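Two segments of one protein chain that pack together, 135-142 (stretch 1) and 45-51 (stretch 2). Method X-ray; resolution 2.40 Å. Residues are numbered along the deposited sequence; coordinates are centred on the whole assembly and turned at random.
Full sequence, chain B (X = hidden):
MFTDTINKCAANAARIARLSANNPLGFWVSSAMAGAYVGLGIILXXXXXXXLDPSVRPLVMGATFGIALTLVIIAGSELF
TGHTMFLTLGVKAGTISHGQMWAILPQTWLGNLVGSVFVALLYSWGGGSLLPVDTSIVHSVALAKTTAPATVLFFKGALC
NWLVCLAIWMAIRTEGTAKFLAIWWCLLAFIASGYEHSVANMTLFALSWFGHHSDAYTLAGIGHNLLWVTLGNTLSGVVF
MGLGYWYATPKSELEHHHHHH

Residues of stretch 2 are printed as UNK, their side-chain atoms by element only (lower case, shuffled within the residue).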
# COMPACT_ATOMS: atom_id res chain seq x y z
N THR B 135 -27.82 -15.65 -14.86
CA THR B 135 -26.61 -15.21 -15.49
C THR B 135 -25.43 -14.90 -14.55
O THR B 135 -24.32 -14.73 -15.03
CB THR B 135 -26.84 -14.00 -16.39
OG1 THR B 135 -25.62 -13.74 -17.05
CG2 THR B 135 -27.22 -12.78 -15.57
N SER B 136 -25.69 -14.81 -13.24
CA SER B 136 -24.67 -14.56 -12.25
C SER B 136 -23.40 -15.44 -12.41
O SER B 136 -23.49 -16.69 -12.59
CB SER B 136 -25.23 -14.77 -10.84
OG SER B 136 -24.19 -14.83 -9.83
N ILE B 137 -22.24 -14.80 -12.24
CA ILE B 137 -20.98 -15.53 -12.34
C ILE B 137 -20.84 -16.61 -11.28
O ILE B 137 -20.08 -17.56 -11.48
CB ILE B 137 -19.70 -14.63 -12.44
CG1 ILE B 137 -19.42 -13.84 -11.15
CG2 ILE B 137 -19.83 -13.69 -13.64
CD1 ILE B 137 -17.96 -13.33 -11.06
N VAL B 138 -21.55 -16.46 -10.16
CA VAL B 138 -21.64 -17.52 -9.14
C VAL B 138 -22.13 -18.79 -9.81
O VAL B 138 -21.55 -19.86 -9.61
CB VAL B 138 -22.54 -17.10 -7.91
CG1 VAL B 138 -23.16 -18.27 -7.15
CG2 VAL B 138 -21.77 -16.22 -6.92
N HIS B 139 -23.16 -18.70 -10.65
CA HIS B 139 -23.67 -19.92 -11.36
C HIS B 139 -22.79 -20.43 -12.47
O HIS B 139 -22.58 -21.65 -12.55
CB HIS B 139 -25.10 -19.76 -11.81
CG HIS B 139 -26.00 -19.38 -10.69
ND1 HIS B 139 -26.84 -18.33 -10.76
CD2 HIS B 139 -26.09 -19.88 -9.40
CE1 HIS B 139 -27.47 -18.19 -9.58
NE2 HIS B 139 -27.02 -19.15 -8.75
N SER B 140 -22.24 -19.55 -13.30
CA SER B 140 -21.45 -20.04 -14.41
C SER B 140 -20.09 -20.56 -13.90
O SER B 140 -19.58 -21.58 -14.38
CB SER B 140 -21.34 -19.02 -15.52
OG SER B 140 -20.79 -17.83 -15.02
N VAL B 141 -19.51 -19.92 -12.90
CA VAL B 141 -18.21 -20.41 -12.38
C VAL B 141 -18.36 -21.73 -11.58
O VAL B 141 -17.56 -22.64 -11.76
CB VAL B 141 -17.43 -19.30 -11.61
CG1 VAL B 141 -16.11 -19.81 -11.03
CG2 VAL B 141 -17.17 -18.17 -12.55
N ALA B 142 -19.42 -21.86 -10.77
CA ALA B 142 -19.65 -23.09 -9.97
C ALA B 142 -19.84 -24.27 -10.88
O ALA B 142 -19.21 -25.32 -10.68
CB ALA B 142 -20.87 -22.94 -9.07
N UNK B 45 -15.48 -11.23 -3.59
CA UNK B 45 -14.82 -11.16 -4.90
C UNK B 45 -15.80 -11.54 -6.00
O UNK B 45 -15.71 -11.04 -7.08
c UNK B 45 -13.54 -12.01 -4.97
c UNK B 45 -13.89 -13.50 -4.77
c UNK B 45 -12.77 -14.43 -5.25
c UNK B 45 -12.50 -11.52 -3.95
N UNK B 46 -16.76 -12.40 -5.71
CA UNK B 46 -17.83 -12.63 -6.68
C UNK B 46 -18.78 -11.45 -6.87
O UNK B 46 -19.23 -11.21 -7.96
c UNK B 46 -17.35 -16.76 -8.61
c UNK B 46 -18.11 -15.70 -8.13
c UNK B 46 -16.63 -15.53 -6.19
c UNK B 46 -17.78 -15.09 -6.89
c UNK B 46 -15.85 -16.58 -6.68
c UNK B 46 -16.22 -17.21 -7.86
c UNK B 46 -18.55 -13.94 -6.40
N UNK B 47 -19.04 -10.67 -5.82
CA UNK B 47 -19.78 -9.44 -5.98
C UNK B 47 -19.03 -8.51 -6.91
O UNK B 47 -19.62 -7.89 -7.80
o UNK B 47 -20.62 -9.82 -3.76
c UNK B 47 -20.00 -8.80 -4.59
c UNK B 47 -20.94 -7.56 -4.65
N UNK B 48 -17.72 -8.40 -6.73
CA UNK B 48 -16.99 -7.46 -7.52
C UNK B 48 -16.89 -7.94 -8.97
O UNK B 48 -17.11 -7.16 -9.91
c UNK B 48 -15.62 -7.19 -6.89
c UNK B 48 -14.22 -6.44 -4.93
c UNK B 48 -16.28 -5.14 -5.54
c UNK B 48 -15.65 -6.53 -5.49
N UNK B 49 -16.54 -9.22 -9.13
CA UNK B 49 -16.31 -9.81 -10.44
C UNK B 49 -17.57 -9.78 -11.24
O UNK B 49 -17.52 -9.57 -12.44
N UNK B 50 -18.70 -9.96 -10.55
CA UNK B 50 -20.02 -10.01 -11.20
C UNK B 50 -20.36 -8.75 -11.96
O UNK B 50 -21.12 -8.82 -12.89
c UNK B 50 -22.42 -10.93 -11.03
n UNK B 50 -23.58 -10.38 -10.75
c UNK B 50 -21.19 -10.41 -10.25
o UNK B 50 -22.32 -11.84 -11.86
N UNK B 51 -19.75 -7.62 -11.63
CA UNK B 51 -20.06 -6.37 -12.33
C UNK B 51 -19.05 -5.96 -13.36
O UNK B 51 -19.27 -5.00 -14.07
c UNK B 51 -22.71 -4.89 -10.74
c UNK B 51 -20.23 -5.24 -11.34
c UNK B 51 -20.87 -4.39 -9.10
c UNK B 51 -21.32 -5.29 -10.26

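Position 45 carries four side-chain carbons, forked at the first, with one arm two carbons long, and they touch nothing on stretch 1. That beta-branched, purely aliphatic pattern is isoleucine. Ile 45 takes no part in the contact; apolar and buried, it suits its place, and its carbonyl oxygen accepts the helical hydrogen bond from the backbone nitrogen of position 49.

Position 46 has one carbon leading to a ring of six carbons, with no oxygen on the ring, which lies against Ile 137, Val 138 and Val 141. This is phenylalanine rather than tyrosine. Its CA-to-CB bond points toward stretch 1. Ile 137 CD1 lies 3.8 Å from Phe 46 CD2, Val 138 CG2 lies 3.9 Å from the same CD2, and Val 141 CB sits at the ring edge, 3.9 Å from Phe 46 CE2. A broad, flat apolar group suits this place because it can reach residues on successive turns of the other helix.

Position 47 shows one carbon bearing an oxygen and a carbon, clear of stretch 1: the branching of threonine. The CA-to-CB bond of Thr 47 points away from stretch 1, and its hydroxyl, though buried, is satisfied by a hydrogen bond to a residue just outside the stretch.

Position 48 has four carbons forked at the second, none touching stretch 1, which is leucine. The CA-to-CB bond of Leu 48 also points away; as an apolar residue it suits its buried place.

Position 49 has no side-chain atoms, and Ile 137 CD1 lies 3.6 Å from the backbone C of position 49. It is therefore glycine. An ideal CB here would lie only 3.1 Å from that same CD1, a tight fit. The bare backbone leaves room for the isoleucine tip.

Position 50 has two carbons, the second carrying one oxygen and one nitrogen, and the oxygen accepts a hydrogen bond from Ile 137 N. This short amide is asparagine. Although its CA-to-CB bond points sideways, its end comes nearer, and Ile 137 N lies 3.0 Å from Asn 50 OD1, nearly straight at 173°. At the first turn of a helix, this backbone NH has no carbonyl one turn earlier within the helix to bond, so a side-chain oxygen serves well.

Position 51 again has four carbons forked at the second, touching nothing on stretch 1: leucine. The CA-to-CB bond of Leu 51 points away, and this apolar residue lies on the surface, where it may face lipid.

The contact thus joins two helices at 101°, burying 315 Å² in all. Ile 137 is central: its side chain packs against Phe 46 and Gly 49 while its nitrogen binds Asn 50. Beside it, Ser 136 OG caps the helix by accepting from Val 138 N at 3.1 Å.

Stretch 2, residues 45-51: IFTLGNL
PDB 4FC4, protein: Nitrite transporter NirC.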